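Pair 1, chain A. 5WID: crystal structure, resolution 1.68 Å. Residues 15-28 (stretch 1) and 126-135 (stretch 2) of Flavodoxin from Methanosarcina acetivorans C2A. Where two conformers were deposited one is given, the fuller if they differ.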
# COMPACT_ATOMS: atom_id res chain seq x y z
N LYS A 15 -4.07 -8.84 -2.33
CA LYS A 15 -2.78 -9.32 -2.80
C LYS A 15 -2.63 -9.11 -4.30
O LYS A 15 -1.57 -8.66 -4.77
CB LYS A 15 -2.61 -10.81 -2.45
CG LYS A 15 -1.29 -11.44 -2.97
CD LYS A 15 -1.17 -12.91 -2.50
CE LYS A 15 0.18 -13.51 -2.89
NZ LYS A 15 0.29 -13.61 -4.38
N ALA A 16 -3.67 -9.43 -5.07
CA ALA A 16 -3.62 -9.20 -6.51
C ALA A 16 -3.39 -7.73 -6.83
O ALA A 16 -2.63 -7.39 -7.74
CB ALA A 16 -4.91 -9.70 -7.16
N MET A 17 -4.06 -6.84 -6.09
CA MET A 17 -3.84 -5.40 -6.28
C MET A 17 -2.38 -5.05 -6.01
O MET A 17 -1.76 -4.31 -6.78
CB MET A 17 -4.74 -4.60 -5.34
CG MET A 17 -6.22 -4.75 -5.65
SD MET A 17 -7.23 -3.81 -4.48
CE MET A 17 -6.82 -2.10 -4.91
N ALA A 18 -1.84 -5.56 -4.91
CA ALA A 18 -0.48 -5.24 -4.50
C ALA A 18 0.53 -5.66 -5.55
O ALA A 18 1.48 -4.93 -5.85
CB ALA A 18 -0.17 -5.92 -3.16
N GLU A 19 0.34 -6.85 -6.12
CA GLU A 19 1.29 -7.32 -7.13
C GLU A 19 1.23 -6.47 -8.38
O GLU A 19 2.27 -6.24 -9.02
CB GLU A 19 1.01 -8.79 -7.44
CG GLU A 19 1.38 -9.62 -6.23
CD GLU A 19 0.91 -11.04 -6.27
OE1 GLU A 19 0.12 -11.39 -7.17
OE2 GLU A 19 1.35 -11.80 -5.38
N ALA A 20 0.04 -5.98 -8.74
CA ALA A 20 -0.07 -5.12 -9.92
C ALA A 20 0.55 -3.75 -9.66
O ALA A 20 1.17 -3.16 -10.55
CB ALA A 20 -1.53 -4.98 -10.35
N ILE A 21 0.38 -3.21 -8.44
CA ILE A 21 1.07 -1.96 -8.08
C ILE A 21 2.58 -2.15 -8.22
O ILE A 21 3.28 -1.31 -8.80
CB ILE A 21 0.70 -1.52 -6.65
CG1 ILE A 21 -0.76 -1.09 -6.57
CG2 ILE A 21 1.60 -0.37 -6.20
CD1 ILE A 21 -1.26 -0.97 -5.11
N GLY A 22 3.09 -3.27 -7.69
CA GLY A 22 4.52 -3.54 -7.81
C GLY A 22 4.97 -3.65 -9.25
O GLY A 22 6.05 -3.16 -9.61
N ASN A 23 4.16 -4.29 -10.10
CA ASN A 23 4.48 -4.37 -11.52
C ASN A 23 4.62 -2.98 -12.13
O ASN A 23 5.51 -2.74 -12.96
CB ASN A 23 3.40 -5.19 -12.23
CG ASN A 23 3.62 -5.29 -13.73
OD1 ASN A 23 3.08 -4.51 -14.51
ND2 ASN A 23 4.40 -6.29 -14.14
N GLY A 24 3.73 -2.06 -11.74
CA GLY A 24 3.83 -0.70 -12.25
C GLY A 24 5.10 -0.01 -11.78
O GLY A 24 5.74 0.71 -12.55
N ILE A 25 5.47 -0.21 -10.51
CA ILE A 25 6.71 0.38 -10.00
C ILE A 25 7.91 -0.19 -10.76
O ILE A 25 8.80 0.55 -11.20
CB ILE A 25 6.84 0.16 -8.48
CG1 ILE A 25 5.73 0.89 -7.72
CG2 ILE A 25 8.21 0.65 -7.97
CD1 ILE A 25 5.61 0.45 -6.28
N GLU A 26 7.94 -1.52 -10.93
CA GLU A 26 9.02 -2.16 -11.69
C GLU A 26 9.13 -1.57 -13.09
O GLU A 26 10.24 -1.41 -13.62
CB GLU A 26 8.77 -3.67 -11.83
CG GLU A 26 9.08 -4.50 -10.61
CD GLU A 26 8.56 -5.92 -10.73
OE1 GLU A 26 7.96 -6.27 -11.77
OE2 GLU A 26 8.73 -6.70 -9.76
N SER A 27 7.99 -1.30 -13.73
CA SER A 27 7.99 -0.86 -15.12
C SER A 27 8.72 0.46 -15.32
O SER A 27 9.09 0.80 -16.45
CB SER A 27 6.55 -0.75 -15.65
OG SER A 27 5.91 0.44 -15.21
N LYS A 28 8.94 1.22 -14.24
CA LYS A 28 9.66 2.49 -14.31
C LYS A 28 11.07 2.38 -13.73
O LYS A 28 11.68 3.40 -13.40
CB LYS A 28 8.87 3.59 -13.60
CG LYS A 28 7.48 3.82 -14.17
CD LYS A 28 7.48 3.81 -15.69
CE LYS A 28 7.69 5.19 -16.24
NZ LYS A 28 7.38 5.26 -17.69
N ASP A 126 -9.31 -3.34 -13.64
CA ASP A 126 -8.97 -2.94 -12.27
C ASP A 126 -7.48 -3.06 -12.00
O ASP A 126 -6.88 -2.21 -11.33
CB ASP A 126 -9.72 -3.80 -11.24
CG ASP A 126 -11.22 -3.57 -11.23
OD1 ASP A 126 -11.68 -2.46 -11.56
OD2 ASP A 126 -11.93 -4.53 -10.86
N LEU A 127 -6.86 -4.15 -12.47
CA LEU A 127 -5.44 -4.33 -12.23
C LEU A 127 -4.62 -3.30 -13.00
O LEU A 127 -3.52 -2.95 -12.57
CB LEU A 127 -5.02 -5.75 -12.59
CG LEU A 127 -5.62 -6.81 -11.65
CD1 LEU A 127 -5.43 -8.22 -12.20
CD2 LEU A 127 -5.03 -6.68 -10.24
N GLN A 128 -5.13 -2.80 -14.13
CA GLN A 128 -4.46 -1.70 -14.82
C GLN A 128 -4.51 -0.43 -13.98
O GLN A 128 -3.54 0.34 -13.96
CB GLN A 128 -5.10 -1.47 -16.19
CG GLN A 128 -4.75 -2.54 -17.23
CD GLN A 128 -3.25 -2.69 -17.44
OE1 GLN A 128 -2.54 -1.71 -17.68
NE2 GLN A 128 -2.76 -3.93 -17.36
N GLU A 129 -5.62 -0.19 -13.27
CA GLU A 129 -5.64 0.92 -12.31
C GLU A 129 -4.54 0.77 -11.28
O GLU A 129 -3.87 1.75 -10.92
CB GLU A 129 -6.98 1.01 -11.58
CG GLU A 129 -8.19 1.05 -12.45
CD GLU A 129 -8.49 2.45 -12.96
OE1 GLU A 129 -7.76 3.40 -12.58
OE2 GLU A 129 -9.46 2.57 -13.73
N CYS A 130 -4.36 -0.45 -10.76
CA CYS A 130 -3.32 -0.72 -9.78
C CYS A 130 -1.94 -0.46 -10.37
O CYS A 130 -1.09 0.17 -9.73
CB CYS A 130 -3.44 -2.17 -9.30
SG CYS A 130 -4.97 -2.48 -8.38
N LYS A 131 -1.70 -0.96 -11.59
CA LYS A 131 -0.42 -0.70 -12.25
C LYS A 131 -0.15 0.79 -12.39
O LYS A 131 0.99 1.24 -12.20
CB LYS A 131 -0.41 -1.38 -13.63
CG LYS A 131 0.96 -1.29 -14.31
CD LYS A 131 0.99 -2.05 -15.63
CE LYS A 131 2.34 -1.89 -16.31
NZ LYS A 131 2.38 -2.62 -17.61
N ARG A 132 -1.18 1.58 -12.73
CA ARG A 132 -1.03 3.03 -12.85
C ARG A 132 -0.64 3.66 -11.51
O ARG A 132 0.20 4.55 -11.47
CB ARG A 132 -2.33 3.63 -13.40
CG ARG A 132 -2.46 5.16 -13.46
CD ARG A 132 -1.16 5.90 -13.71
NE ARG A 132 -0.68 5.74 -15.06
CZ ARG A 132 0.37 6.37 -15.55
NH1 ARG A 132 1.10 7.17 -14.79
NH2 ARG A 132 0.72 6.16 -16.80
N LEU A 133 -1.25 3.22 -10.41
CA LEU A 133 -0.82 3.72 -9.11
C LEU A 133 0.66 3.43 -8.88
O LEU A 133 1.40 4.28 -8.38
CB LEU A 133 -1.68 3.13 -7.98
CG LEU A 133 -1.22 3.49 -6.56
CD1 LEU A 133 -1.23 5.01 -6.32
CD2 LEU A 133 -2.10 2.78 -5.53
N GLY A 134 1.13 2.24 -9.29
CA GLY A 134 2.53 1.91 -9.12
C GLY A 134 3.44 2.76 -10.00
O GLY A 134 4.49 3.22 -9.54
N ILE A 135 3.04 2.99 -11.25
CA ILE A 135 3.79 3.92 -12.11
C ILE A 135 3.90 5.28 -11.43
O ILE A 135 4.98 5.88 -11.38
CB ILE A 135 3.14 4.03 -13.50
CG1 ILE A 135 3.29 2.72 -14.28
CG2 ILE A 135 3.75 5.21 -14.28
CD1 ILE A 135 2.37 2.64 -15.52
O HOH W 1 2.36 -5.07 -17.04

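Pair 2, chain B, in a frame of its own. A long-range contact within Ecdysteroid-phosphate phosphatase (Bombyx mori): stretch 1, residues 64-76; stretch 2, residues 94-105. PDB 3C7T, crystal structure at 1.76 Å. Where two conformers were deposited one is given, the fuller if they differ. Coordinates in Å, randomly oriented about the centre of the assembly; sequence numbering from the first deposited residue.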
# COMPACT_ATOMS: atom_id res chain seq x y z
N GLY B 64 -5.43 -2.76 -0.11
CA GLY B 64 -6.45 -2.89 -1.18
C GLY B 64 -7.20 -1.59 -1.44
O GLY B 64 -7.42 -1.22 -2.59
N TRP B 65 -7.60 -0.90 -0.37
CA TRP B 65 -8.12 0.47 -0.49
C TRP B 65 -7.13 1.40 -1.19
O TRP B 65 -7.52 2.15 -2.07
CB TRP B 65 -8.44 1.03 0.88
CG TRP B 65 -9.74 0.58 1.40
CD1 TRP B 65 -10.00 -0.59 2.06
CD2 TRP B 65 -10.98 1.30 1.33
NE1 TRP B 65 -11.35 -0.64 2.41
CE2 TRP B 65 -11.96 0.51 1.98
CE3 TRP B 65 -11.35 2.55 0.79
CZ2 TRP B 65 -13.30 0.92 2.09
CZ3 TRP B 65 -12.68 2.96 0.91
CH2 TRP B 65 -13.64 2.15 1.56
N PHE B 66 -5.87 1.34 -0.78
CA PHE B 66 -4.81 2.21 -1.34
C PHE B 66 -4.57 1.96 -2.83
O PHE B 66 -4.44 2.89 -3.63
CB PHE B 66 -3.52 1.99 -0.55
CG PHE B 66 -2.41 2.91 -0.92
CD1 PHE B 66 -2.50 4.28 -0.67
CD2 PHE B 66 -1.26 2.41 -1.50
CE1 PHE B 66 -1.43 5.14 -1.02
CE2 PHE B 66 -0.18 3.26 -1.84
CZ PHE B 66 -0.28 4.63 -1.61
N GLN B 67 -4.55 0.69 -3.23
CA GLN B 67 -4.48 0.33 -4.66
C GLN B 67 -5.61 0.94 -5.47
O GLN B 67 -5.37 1.49 -6.55
CB GLN B 67 -4.52 -1.21 -4.81
CG GLN B 67 -3.28 -1.88 -4.24
CD GLN B 67 -3.37 -3.43 -4.16
OE1 GLN B 67 -4.47 -4.00 -4.06
NE2 GLN B 67 -2.19 -4.11 -4.12
N ALA B 68 -6.83 0.88 -4.93
CA ALA B 68 -8.00 1.46 -5.64
C ALA B 68 -7.86 2.98 -5.72
O ALA B 68 -8.16 3.60 -6.74
CB ALA B 68 -9.28 1.06 -4.92
N GLN B 69 -7.39 3.57 -4.63
CA GLN B 69 -7.16 5.02 -4.57
C GLN B 69 -6.14 5.48 -5.60
O GLN B 69 -6.34 6.50 -6.24
CB GLN B 69 -6.71 5.42 -3.18
CG GLN B 69 -7.81 5.30 -2.17
CD GLN B 69 -7.32 5.25 -0.72
OE1 GLN B 69 -6.14 5.50 -0.43
NE2 GLN B 69 -8.23 4.92 0.18
N LEU B 70 -5.07 4.72 -5.76
CA LEU B 70 -4.04 5.04 -6.74
C LEU B 70 -4.59 5.06 -8.16
O LEU B 70 -4.18 5.93 -8.98
CB LEU B 70 -2.89 4.04 -6.66
CG LEU B 70 -2.03 4.22 -5.42
CD1 LEU B 70 -1.05 3.03 -5.43
CD2 LEU B 70 -1.30 5.58 -5.43
N VAL B 71 -5.49 4.13 -8.47
CA VAL B 71 -6.15 4.14 -9.77
C VAL B 71 -7.03 5.41 -9.94
O VAL B 71 -6.91 6.11 -10.96
CB VAL B 71 -6.95 2.84 -10.03
CG1 VAL B 71 -7.70 2.94 -11.41
CG2 VAL B 71 -6.02 1.60 -9.98
N GLY B 72 -7.87 5.71 -8.95
CA GLY B 72 -8.74 6.93 -9.01
C GLY B 72 -7.89 8.19 -9.17
O GLY B 72 -8.19 9.05 -10.02
N GLU B 73 -6.81 8.28 -8.39
CA GLU B 73 -5.85 9.40 -8.44
C GLU B 73 -5.23 9.50 -9.84
O GLU B 73 -5.09 10.60 -10.39
CB GLU B 73 -4.76 9.24 -7.36
CG GLU B 73 -3.78 10.43 -7.16
CD GLU B 73 -2.52 10.08 -6.34
OE1 GLU B 73 -1.82 9.10 -6.64
OE2 GLU B 73 -2.18 10.82 -5.39
N GLY B 74 -4.89 8.35 -10.43
CA GLY B 74 -4.25 8.30 -11.73
C GLY B 74 -5.20 8.79 -12.81
O GLY B 74 -4.77 9.49 -13.75
N MET B 75 -6.48 8.45 -12.65
CA MET B 75 -7.53 8.91 -13.55
C MET B 75 -7.67 10.44 -13.44
O MET B 75 -7.71 11.13 -14.47
CB MET B 75 -8.85 8.18 -13.24
CG MET B 75 -9.76 8.05 -14.47
SD MET B 75 -9.22 6.72 -15.57
CE MET B 75 -9.95 5.25 -14.81
N ARG B 76 -7.71 10.95 -12.21
CA ARG B 76 -7.77 12.39 -11.93
C ARG B 76 -6.57 13.12 -12.56
O ARG B 76 -6.72 14.17 -13.18
CB ARG B 76 -7.85 12.66 -10.41
CG ARG B 76 -7.76 14.15 -9.98
CD ARG B 76 -8.29 14.38 -8.58
NE ARG B 76 -7.76 13.44 -7.59
CZ ARG B 76 -6.66 13.62 -6.84
NH1 ARG B 76 -5.93 14.73 -6.94
NH2 ARG B 76 -6.30 12.67 -5.98
N VAL B 94 -17.37 -3.29 -3.88
CA VAL B 94 -17.94 -2.01 -3.42
C VAL B 94 -16.88 -1.15 -2.71
O VAL B 94 -16.79 0.07 -2.92
CB VAL B 94 -19.18 -2.21 -2.52
CG1 VAL B 94 -19.80 -0.84 -2.21
CG2 VAL B 94 -20.21 -3.10 -3.24
N GLU B 95 -16.03 -1.77 -1.90
CA GLU B 95 -14.96 -1.00 -1.28
C GLU B 95 -13.94 -0.52 -2.29
O GLU B 95 -13.44 0.59 -2.15
CB GLU B 95 -14.27 -1.79 -0.17
CG GLU B 95 -15.19 -2.08 1.03
CD GLU B 95 -14.42 -2.78 2.17
OE1 GLU B 95 -13.64 -3.72 1.89
OE2 GLU B 95 -14.61 -2.40 3.35
N THR B 96 -13.67 -1.31 -3.33
CA THR B 96 -12.76 -0.84 -4.37
C THR B 96 -13.37 0.40 -5.05
O THR B 96 -12.67 1.38 -5.35
CB THR B 96 -12.44 -1.94 -5.37
OG1 THR B 96 -11.87 -3.04 -4.64
CG2 THR B 96 -11.42 -1.44 -6.47
N ALA B 97 -14.67 0.34 -5.27
CA ALA B 97 -15.38 1.45 -5.92
C ALA B 97 -15.24 2.72 -5.09
O ALA B 97 -14.98 3.80 -5.64
CB ALA B 97 -16.86 1.07 -6.13
N GLN B 98 -15.41 2.60 -3.77
CA GLN B 98 -15.25 3.77 -2.92
C GLN B 98 -13.81 4.29 -2.91
O GLN B 98 -13.61 5.49 -3.03
CB GLN B 98 -15.73 3.50 -1.48
CG GLN B 98 -15.77 4.77 -0.62
CD GLN B 98 -16.71 5.81 -1.19
OE1 GLN B 98 -17.86 5.51 -1.50
NE2 GLN B 98 -16.22 7.04 -1.35
N GLY B 99 -12.82 3.40 -2.77
CA GLY B 99 -11.41 3.84 -2.84
C GLY B 99 -11.13 4.54 -4.16
O GLY B 99 -10.50 5.60 -4.19
N PHE B 100 -11.65 3.98 -5.25
CA PHE B 100 -11.45 4.58 -6.56
C PHE B 100 -12.01 6.02 -6.58
O PHE B 100 -11.34 6.99 -6.99
CB PHE B 100 -12.13 3.70 -7.63
CG PHE B 100 -12.15 4.32 -8.99
CD1 PHE B 100 -11.02 4.29 -9.80
CD2 PHE B 100 -13.32 4.91 -9.49
CE1 PHE B 100 -11.02 4.87 -11.05
CE2 PHE B 100 -13.34 5.48 -10.75
CZ PHE B 100 -12.18 5.46 -11.53
N LEU B 101 -13.25 6.15 -6.11
CA LEU B 101 -13.91 7.47 -6.05
C LEU B 101 -13.20 8.44 -5.12
O LEU B 101 -13.18 9.65 -5.38
CB LEU B 101 -15.40 7.32 -5.67
CG LEU B 101 -16.29 6.64 -6.71
CD1 LEU B 101 -17.69 6.37 -6.14
CD2 LEU B 101 -16.40 7.47 -7.98
N ASP B 102 -12.62 7.92 -4.04
CA ASP B 102 -11.85 8.76 -3.12
C ASP B 102 -10.59 9.32 -3.83
O ASP B 102 -10.26 10.50 -3.70
CB ASP B 102 -11.42 7.98 -1.87
CG ASP B 102 -12.58 7.66 -0.93
OD1 ASP B 102 -13.67 8.26 -1.03
OD2 ASP B 102 -12.40 6.77 -0.06
N GLY B 103 -9.89 8.47 -4.57
CA GLY B 103 -8.68 8.88 -5.29
C GLY B 103 -9.02 9.88 -6.38
O GLY B 103 -8.29 10.89 -6.59
N LEU B 104 -10.13 9.62 -7.06
CA LEU B 104 -10.67 10.48 -8.11
C LEU B 104 -11.15 11.85 -7.61
O LEU B 104 -11.24 12.81 -8.38
CB LEU B 104 -11.82 9.75 -8.82
CG LEU B 104 -12.42 10.28 -10.13
CD1 LEU B 104 -11.33 10.47 -11.20
CD2 LEU B 104 -13.53 9.38 -10.64
N ARG B 105 -11.42 11.96 -6.32
CA ARG B 105 -12.11 13.11 -5.75
C ARG B 105 -13.41 13.40 -6.51
O ARG B 105 -13.73 14.55 -6.81
CB ARG B 105 -11.19 14.34 -5.70
CG ARG B 105 -10.06 14.16 -4.72
CD ARG B 105 -9.09 15.34 -4.71
NE ARG B 105 -7.95 15.04 -3.84
CZ ARG B 105 -6.98 15.90 -3.50
NH1 ARG B 105 -6.98 17.15 -3.95
NH2 ARG B 105 -6.00 15.50 -2.70
O HOH W 2 -11.78 -2.90 4.18

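Both pairs are two helices packed very closely, running in broadly the same direction. The axes approach to 6.3 Å in each case. The crossing angle is -45° in pair 1 and -39° in pair 2. Fourteen central residues superpose with an RMSD of 0.3 Å.

Small residues permit this approach. Gly A24 matches Gly B72, Gly A134 matches Gly B103, and Ala A20 matches Ala B68. A CB on any of the four glycines would point toward the partner helix and clash with its backbone. At Gly A134 an ideal CB would lie 1.9 Å from Ile A21 O; at Gly B103 it would lie 2.0 Å from Gln B69 O.

With the backbones this near, CA-H...O contacts form at matched positions. Gly A134 CA lies 3.3 Å from Ile A21 O, and Gly B103 CA lies 3.5 Å from Gln B69 O. In the other direction, Gly A24 CA is 3.4 Å from Lys A131 O, and Gly B72 CA is 3.3 Å from Phe B100 O.

The side chains around this core differ. Cys A130 matches Gly B99. In pair 1 the cysteine points toward the partner helix, and its CB is 3.6 Å from Ala A20 CB. In pair 2 an ideal CB on Gly B99 would clash with Ala B68 CB, 3.0 Å away. The larger Trp B65, matching Met A17, sits among Glu B95, Gln B98, Gly B99 and Asp B102. Its CZ3 is 3.7 Å from Gly B99 N. Met A17 instead places its CB 3.7 Å from Cys A130 SG.

Lys A131 matches Phe B100. The extended lysine reaches Asn A23 through water 1, which donates to Asn A23 OD1 at 2.7 Å and accepts from Lys A131 NZ at 2.5 Å. Phe B100 instead makes an apolar contact, its CE1 3.9 Å from CG1 of Val B71, the match of Asn A23. Its ring sits among Ala B68, Val B71, Gly B72 and Met B75.

Ile A135 and Leu B104 match and fill similar space. Ile A135 CG1 is 3.6 Å from Ser A27 OG; Leu B104 CD1 is 3.9 Å from Met B75 CB.

The pairs diverge at the end of stretch 1. Lys A28 CG is 4.0 Å from Ile A135 CG2. Its match, Arg B76, donates hydrogen bonds from NE (2.8 Å) and NH2 (2.7 Å) to Gly B103 O. The Arg B76 guanidinium also stacks on that of Arg B105, despite their like charges. Pair 1 has no hydrogen bond directly between its stretches.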